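Local atomic coordinates of xyloglucan-specific endo-beta-1,4-glucanase BoGH9A (Bacteroides ovatus, PDB entry 6DHT), a protein that cleaves the beta-1,4-glucan backbone of plant xyloglucans internally, releasing xyloglucan oligosaccharides at the bacterial cell surface. Residues 295-300 and 347-352; 480-485 and 491-496. All coordinates share one frame; numbering follows the deposited sequence.

Contact 1 (295-300 and 347-352)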
loop_
_atom_site.group_PDB
_atom_site.type_symbol
_atom_site.label_atom_id
_atom_site.label_comp_id
_atom_site.label_asym_id
_atom_site.label_seq_id
_atom_site.Cartn_x
_atom_site.Cartn_y
_atom_site.Cartn_z
ATOM N N ARG A 295 25.572 -4.154 5.683
ATOM C CA ARG A 295 25.434 -4.824 4.396
ATOM C C ARG A 295 24.489 -4.083 3.445
ATOM O O ARG A 295 24.755 -3.956 2.256
ATOM C CB ARG A 295 24.950 -6.256 4.623
ATOM C CG ARG A 295 24.784 -7.042 3.372
ATOM C CD ARG A 295 24.415 -8.481 3.655
ATOM N NE ARG A 295 24.298 -9.223 2.398
ATOM C CZ ARG A 295 23.679 -10.390 2.261
ATOM N NH1 ARG A 295 23.088 -10.968 3.308
ATOM N NH2 ARG A 295 23.636 -10.961 1.063
ATOM N N ALA A 296 23.377 -3.578 3.976
ATOM C CA ALA A 296 22.393 -2.885 3.144
ATOM C C ALA A 296 22.982 -1.637 2.526
ATOM O O ALA A 296 22.776 -1.344 1.354
ATOM C CB ALA A 296 21.183 -2.510 3.985
ATOM N N LEU A 297 23.730 -0.884 3.330
ATOM C CA LEU A 297 24.295 0.359 2.827
ATOM C C LEU A 297 25.356 0.093 1.743
ATOM O O LEU A 297 25.359 0.728 0.688
ATOM C CB LEU A 297 24.865 1.205 3.974
ATOM C CG LEU A 297 25.352 2.580 3.536
ATOM C CD1 LEU A 297 24.233 3.414 2.933
ATOM C CD2 LEU A 297 26.001 3.296 4.711
ATOM N N LEU A 298 26.203 -0.895 1.973
ATOM C CA LEU A 298 27.214 -1.249 0.976
ATOM C C LEU A 298 26.542 -1.672 -0.317
ATOM O O LEU A 298 26.897 -1.221 -1.407
ATOM C CB LEU A 298 28.089 -2.391 1.498
ATOM C CG LEU A 298 29.128 -2.003 2.551
ATOM C CD1 LEU A 298 29.729 -3.236 3.211
ATOM C CD2 LEU A 298 30.215 -1.165 1.920
ATOM N N ALA A 299 25.488 -2.481 -0.192
ATOM C CA ALA A 299 24.746 -2.959 -1.347
ATOM C C ALA A 299 24.069 -1.826 -2.101
ATOM O O ALA A 299 24.024 -1.803 -3.332
ATOM C CB ALA A 299 23.705 -3.975 -0.909
ATOM N N ALA A 300 23.509 -0.885 -1.337
ATOM C CA ALA A 300 22.849 0.271 -1.928
ATOM C C ALA A 300 23.775 1.111 -2.792
ATOM O O ALA A 300 23.410 1.520 -3.888
ATOM C CB ALA A 300 22.257 1.149 -0.819
ATOM N N SER A 347 18.330 10.740 -2.562
ATOM C CA SER A 347 17.880 11.329 -1.287
ATOM C C SER A 347 18.162 10.394 -0.110
ATOM O O SER A 347 18.757 10.798 0.886
ATOM C CB SER A 347 16.401 11.698 -1.334
ATOM O OG SER A 347 16.169 12.735 -2.257
ATOM N N GLU A 348 17.789 9.119 -0.237
ATOM C CA GLU A 348 18.051 8.178 0.826
ATOM C C GLU A 348 19.545 8.036 1.084
ATOM O O GLU A 348 19.947 7.918 2.217
ATOM C CB GLU A 348 17.423 6.810 0.503
ATOM C CG GLU A 348 15.906 6.794 0.408
ATOM C CD GLU A 348 15.200 6.932 1.770
ATOM O OE1 GLU A 348 15.858 7.091 2.839
ATOM O OE2 GLU A 348 13.944 6.883 1.763
ATOM N N LEU A 349 20.335 7.957 0.013
ATOM C CA LEU A 349 21.774 7.814 0.189
ATOM C C LEU A 349 22.386 9.046 0.847
ATOM O O LEU A 349 23.255 8.921 1.689
ATOM C CB LEU A 349 22.455 7.488 -1.141
ATOM C CG LEU A 349 22.329 5.987 -1.469
ATOM C CD1 LEU A 349 22.531 5.706 -2.944
ATOM C CD2 LEU A 349 23.252 5.128 -0.600
ATOM N N TYR A 350 21.891 10.223 0.492
ATOM C CA TYR A 350 22.320 11.434 1.184
ATOM C C TYR A 350 22.012 11.364 2.683
ATOM O O TYR A 350 22.860 11.702 3.522
ATOM C CB TYR A 350 21.667 12.664 0.582
ATOM C CG TYR A 350 22.022 13.987 1.257
ATOM C CD1 TYR A 350 23.348 14.323 1.528
ATOM C CD2 TYR A 350 21.040 14.910 1.588
ATOM C CE1 TYR A 350 23.678 15.537 2.125
ATOM C CE2 TYR A 350 21.364 16.125 2.162
ATOM C CZ TYR A 350 22.683 16.431 2.435
ATOM O OH TYR A 350 23.006 17.643 3.015
ATOM N N PHE A 351 20.802 10.952 3.050
ATOM C CA PHE A 351 20.456 10.927 4.470
ATOM C C PHE A 351 21.164 9.817 5.236
ATOM O O PHE A 351 21.476 9.977 6.412
ATOM C CB PHE A 351 18.932 10.888 4.665
ATOM C CG PHE A 351 18.264 12.168 4.227
ATOM C CD1 PHE A 351 18.666 13.391 4.768
ATOM C CD2 PHE A 351 17.279 12.165 3.266
ATOM C CE1 PHE A 351 18.098 14.563 4.346
ATOM C CE2 PHE A 351 16.698 13.343 2.841
ATOM C CZ PHE A 351 17.101 14.546 3.389
ATOM N N SER A 352 21.495 8.723 4.565
ATOM C CA SER A 352 22.228 7.652 5.231
ATOM C C SER A 352 23.753 7.854 5.310
ATOM O O SER A 352 24.370 7.329 6.223
ATOM C CB SER A 352 21.957 6.321 4.557
ATOM O OG SER A 352 20.561 6.021 4.642
#
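Leu297 and Leu349 meet branch to branch where helix 292-309 passes helix 339-353 in the helical (alpha/alpha)6 barrel of this family 9 glycoside hydrolase, a worked example of how two well-separated helices are joined by the ends of a few side chains. The short helical segments approach to 11.5 Å between axes, with N-to-C directions 133° apart, and the gap is bridged by side-chain carbons. Neither leucine aims its CB straight across. In Leu297, CG lies anti to the backbone N, beside the carbonyl carbon, and chi1 of -174° together with chi2 of 61° brings CD1 over to the other helix. Leu349 is turned differently, its CG beside the backbone N, and the two side chains meet at a slant, with Leu297 CD1 and Leu349 CD2 4.0 Å apart. Residues three further along complete the patch. Ala300 does point across, its CB resting 4.1 Å from Leu349 CD2, and that methyl therefore faces two partners on helix 292-309. The contact is purely apolar, but its flanks are not: the hydroxyl of Ser352 is hydrogen-bonded to Ala276 O and to Arg280 NH1 on helix 265-281, and Arg280 also forms a salt bridge with Glu348. Leu349 is further packed against Tyr304 of helix 292-309 and Tyr358 of helix 356-364. Ser352 thus divides its work, OG serving the third helix while CB lies 4.0 Å from Leu297 CD1.

Contact 2 (480-485 and 491-496)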
loop_
_atom_site.group_PDB
_atom_site.type_symbol
_atom_site.label_atom_id
_atom_site.label_comp_id
_atom_site.label_asym_id
_atom_site.label_seq_id
_atom_site.Cartn_x
_atom_site.Cartn_y
_atom_site.Cartn_z
ATOM N N THR A 480 -20.944 1.042 -4.165
ATOM C CA THR A 480 -21.266 -0.395 -4.197
ATOM C C THR A 480 -21.700 -0.917 -2.835
ATOM O O THR A 480 -22.398 -1.940 -2.751
ATOM C CB THR A 480 -20.091 -1.255 -4.693
ATOM O OG1 THR A 480 -19.019 -1.153 -3.736
ATOM C CG2 THR A 480 -19.625 -0.786 -6.023
ATOM N N GLY A 481 -21.280 -0.251 -1.760
ATOM C CA GLY A 481 -21.533 -0.743 -0.417
ATOM C C GLY A 481 -20.539 -1.772 0.110
ATOM O O GLY A 481 -20.736 -2.327 1.175
ATOM N N PHE A 482 -19.477 -2.034 -0.632
ATOM C CA PHE A 482 -18.417 -2.924 -0.139
ATOM C C PHE A 482 -17.431 -2.189 0.752
ATOM O O PHE A 482 -17.059 -1.059 0.469
ATOM C CB PHE A 482 -17.615 -3.512 -1.282
ATOM C CG PHE A 482 -18.255 -4.710 -1.924
ATOM C CD1 PHE A 482 -19.221 -4.558 -2.908
ATOM C CD2 PHE A 482 -17.886 -5.982 -1.546
ATOM C CE1 PHE A 482 -19.803 -5.682 -3.509
ATOM C CE2 PHE A 482 -18.453 -7.097 -2.125
ATOM C CZ PHE A 482 -19.430 -6.954 -3.117
ATOM N N CYS A 483 -17.056 -2.852 1.836
ATOM C CA CYS A 483 -15.789 -2.588 2.492
ATOM C C CYS A 483 -14.794 -3.388 1.686
ATOM O O CYS A 483 -14.880 -4.613 1.654
ATOM C CB CYS A 483 -15.835 -3.088 3.915
ATOM S SG CYS A 483 -14.232 -3.124 4.729
ATOM N N TYR A 484 -13.885 -2.703 1.004
ATOM C CA TYR A 484 -13.045 -3.322 -0.020
ATOM C C TYR A 484 -11.791 -4.033 0.505
ATOM O O TYR A 484 -10.839 -4.231 -0.223
ATOM C CB TYR A 484 -12.640 -2.278 -1.071
ATOM C CG TYR A 484 -13.741 -1.763 -1.988
ATOM C CD1 TYR A 484 -14.205 -2.549 -3.035
ATOM C CD2 TYR A 484 -14.229 -0.486 -1.863
ATOM C CE1 TYR A 484 -15.140 -2.065 -3.910
ATOM C CE2 TYR A 484 -15.186 0.023 -2.735
ATOM C CZ TYR A 484 -15.639 -0.787 -3.754
ATOM O OH TYR A 484 -16.589 -0.297 -4.646
ATOM N N VAL A 485 -11.826 -4.453 1.760
ATOM C CA VAL A 485 -10.707 -5.144 2.383
ATOM C C VAL A 485 -11.204 -6.511 2.841
ATOM O O VAL A 485 -12.176 -6.603 3.602
ATOM C CB VAL A 485 -10.188 -4.385 3.610
ATOM C CG1 VAL A 485 -8.992 -5.123 4.194
ATOM C CG2 VAL A 485 -9.750 -2.974 3.230
ATOM N N LYS A 491 -19.824 -6.108 4.538
ATOM C CA LYS A 491 -19.936 -6.654 3.195
ATOM C C LYS A 491 -18.589 -6.416 2.541
ATOM O O LYS A 491 -18.281 -5.296 2.145
ATOM C CB LYS A 491 -21.061 -5.966 2.427
ATOM C CG LYS A 491 -21.194 -6.415 1.007
ATOM C CD LYS A 491 -22.293 -5.642 0.323
ATOM C CE LYS A 491 -22.253 -5.809 -1.145
ATOM N NZ LYS A 491 -23.116 -4.779 -1.783
ATOM N N SER A 492 -17.787 -7.465 2.481
ATOM C CA SER A 492 -16.421 -7.363 1.983
ATOM C C SER A 492 -16.166 -8.431 0.902
ATOM O O SER A 492 -16.968 -9.356 0.741
ATOM C CB SER A 492 -15.429 -7.513 3.133
ATOM O OG SER A 492 -15.666 -8.727 3.840
ATOM N N PRO A 493 -15.091 -8.322 0.125
ATOM C CA PRO A 493 -14.883 -9.294 -0.960
ATOM C C PRO A 493 -14.658 -10.713 -0.446
ATOM O O PRO A 493 -13.806 -10.957 0.402
ATOM C CB PRO A 493 -13.649 -8.768 -1.687
ATOM C CG PRO A 493 -13.520 -7.322 -1.234
ATOM C CD PRO A 493 -14.011 -7.316 0.159
ATOM N N LYS A 494 -15.433 -11.658 -0.970
ATOM C CA LYS A 494 -15.297 -13.061 -0.598
ATOM C C LYS A 494 -14.613 -13.893 -1.697
ATOM O O LYS A 494 -14.272 -15.072 -1.479
ATOM C CB LYS A 494 -16.701 -13.616 -0.336
ATOM C CG LYS A 494 -17.421 -12.996 0.845
ATOM C CD LYS A 494 -16.756 -13.372 2.164
ATOM C CE LYS A 494 -17.325 -12.583 3.337
ATOM N NZ LYS A 494 -18.703 -12.991 3.709
ATOM N N HIS A 495 -14.357 -13.269 -2.848
ATOM C CA HIS A 495 -13.838 -13.975 -4.031
ATOM C C HIS A 495 -12.688 -13.253 -4.721
ATOM O O HIS A 495 -12.695 -13.061 -5.921
ATOM C CB HIS A 495 -14.998 -14.195 -5.022
ATOM C CG HIS A 495 -16.106 -15.001 -4.435
ATOM N ND1 HIS A 495 -15.993 -16.361 -4.222
ATOM C CD2 HIS A 495 -17.301 -14.634 -3.927
ATOM C CE1 HIS A 495 -17.098 -16.797 -3.640
ATOM N NE2 HIS A 495 -17.918 -15.777 -3.470
ATOM N N PRO A 496 -11.682 -12.818 -3.953
ATOM C CA PRO A 496 -10.605 -12.070 -4.596
ATOM C C PRO A 496 -9.852 -12.842 -5.662
ATOM O O PRO A 496 -9.731 -14.063 -5.595
ATOM C CB PRO A 496 -9.665 -11.726 -3.416
ATOM C CG PRO A 496 -9.946 -12.816 -2.424
ATOM C CD PRO A 496 -11.413 -13.071 -2.530
#
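Lys491 lies stretched beside Gly481 and over the ring of Phe482, within an irregular loop of the family 9 catalytic domain in which Thr480 forms an ST turn. Its chain shows how a lysine can pack as a hydrocarbon before bonding as a cation. CG stands anti to the backbone N (chi1 177°), and the extended chain beyond it runs back along residues 480-482. CB passes 3.9 Å from Gly481 O, and CG and CD follow the same carbonyl, CD at 3.8 Å. CE then comes over one face of the Phe482 ring, 3.7 Å from the centroid and 22° off the normal, a CH-pi contact displaced toward the rim. At the tip, NZ donates to Thr480 O over 3.1 Å. The ring's edge meets Ser492 C in its plane, while Tyr537 packs edge-to-face with it. With Phe482 cut back to an alanine, Lys491 CE would probably lose the ring it lies on, leaving the ammonium arm freer to swing away from Thr480 O. The backbones are tied by Cys483 N, which donates to Lys491 O at 2.8 Å, and Gln22, from the Ig-like domain, bonds both Gly481 O and Lys491 N. Further along, Lys494 N and His495 N each donate to the carboxylate of Asp539, a predicted active-site residue, so the loop probably helps to position it. Between these ends Cys483 O is approached by two carbons: Ser492 CA makes a CH...O contact with it, and Pro493 CD lies 3.2 Å away.

Overall arrangement
The two contacts belong to the same catalytic domain but lie on opposite sides of the chain's centre, their own centres 40 Å apart, and share no element. Contact 1 joins two helices of the barrel 23 Å from the centre, is only partly buried, and lies away from the known metal sites and the predicted catalytic residues; it buries 158 Å², and its closest approaches are between side-chain carbons. Contact 2 is the more buried, pairs two pieces of a single loop, and hides 380 Å². Lacking regular structure, it combines one backbone bond, a lysine's ammonium bond and a CH-pi contact. Here the helices satisfy their own backbones and meet through carbon, whereas the loop, near a predicted active-site residue, is tied by polar bonds as well.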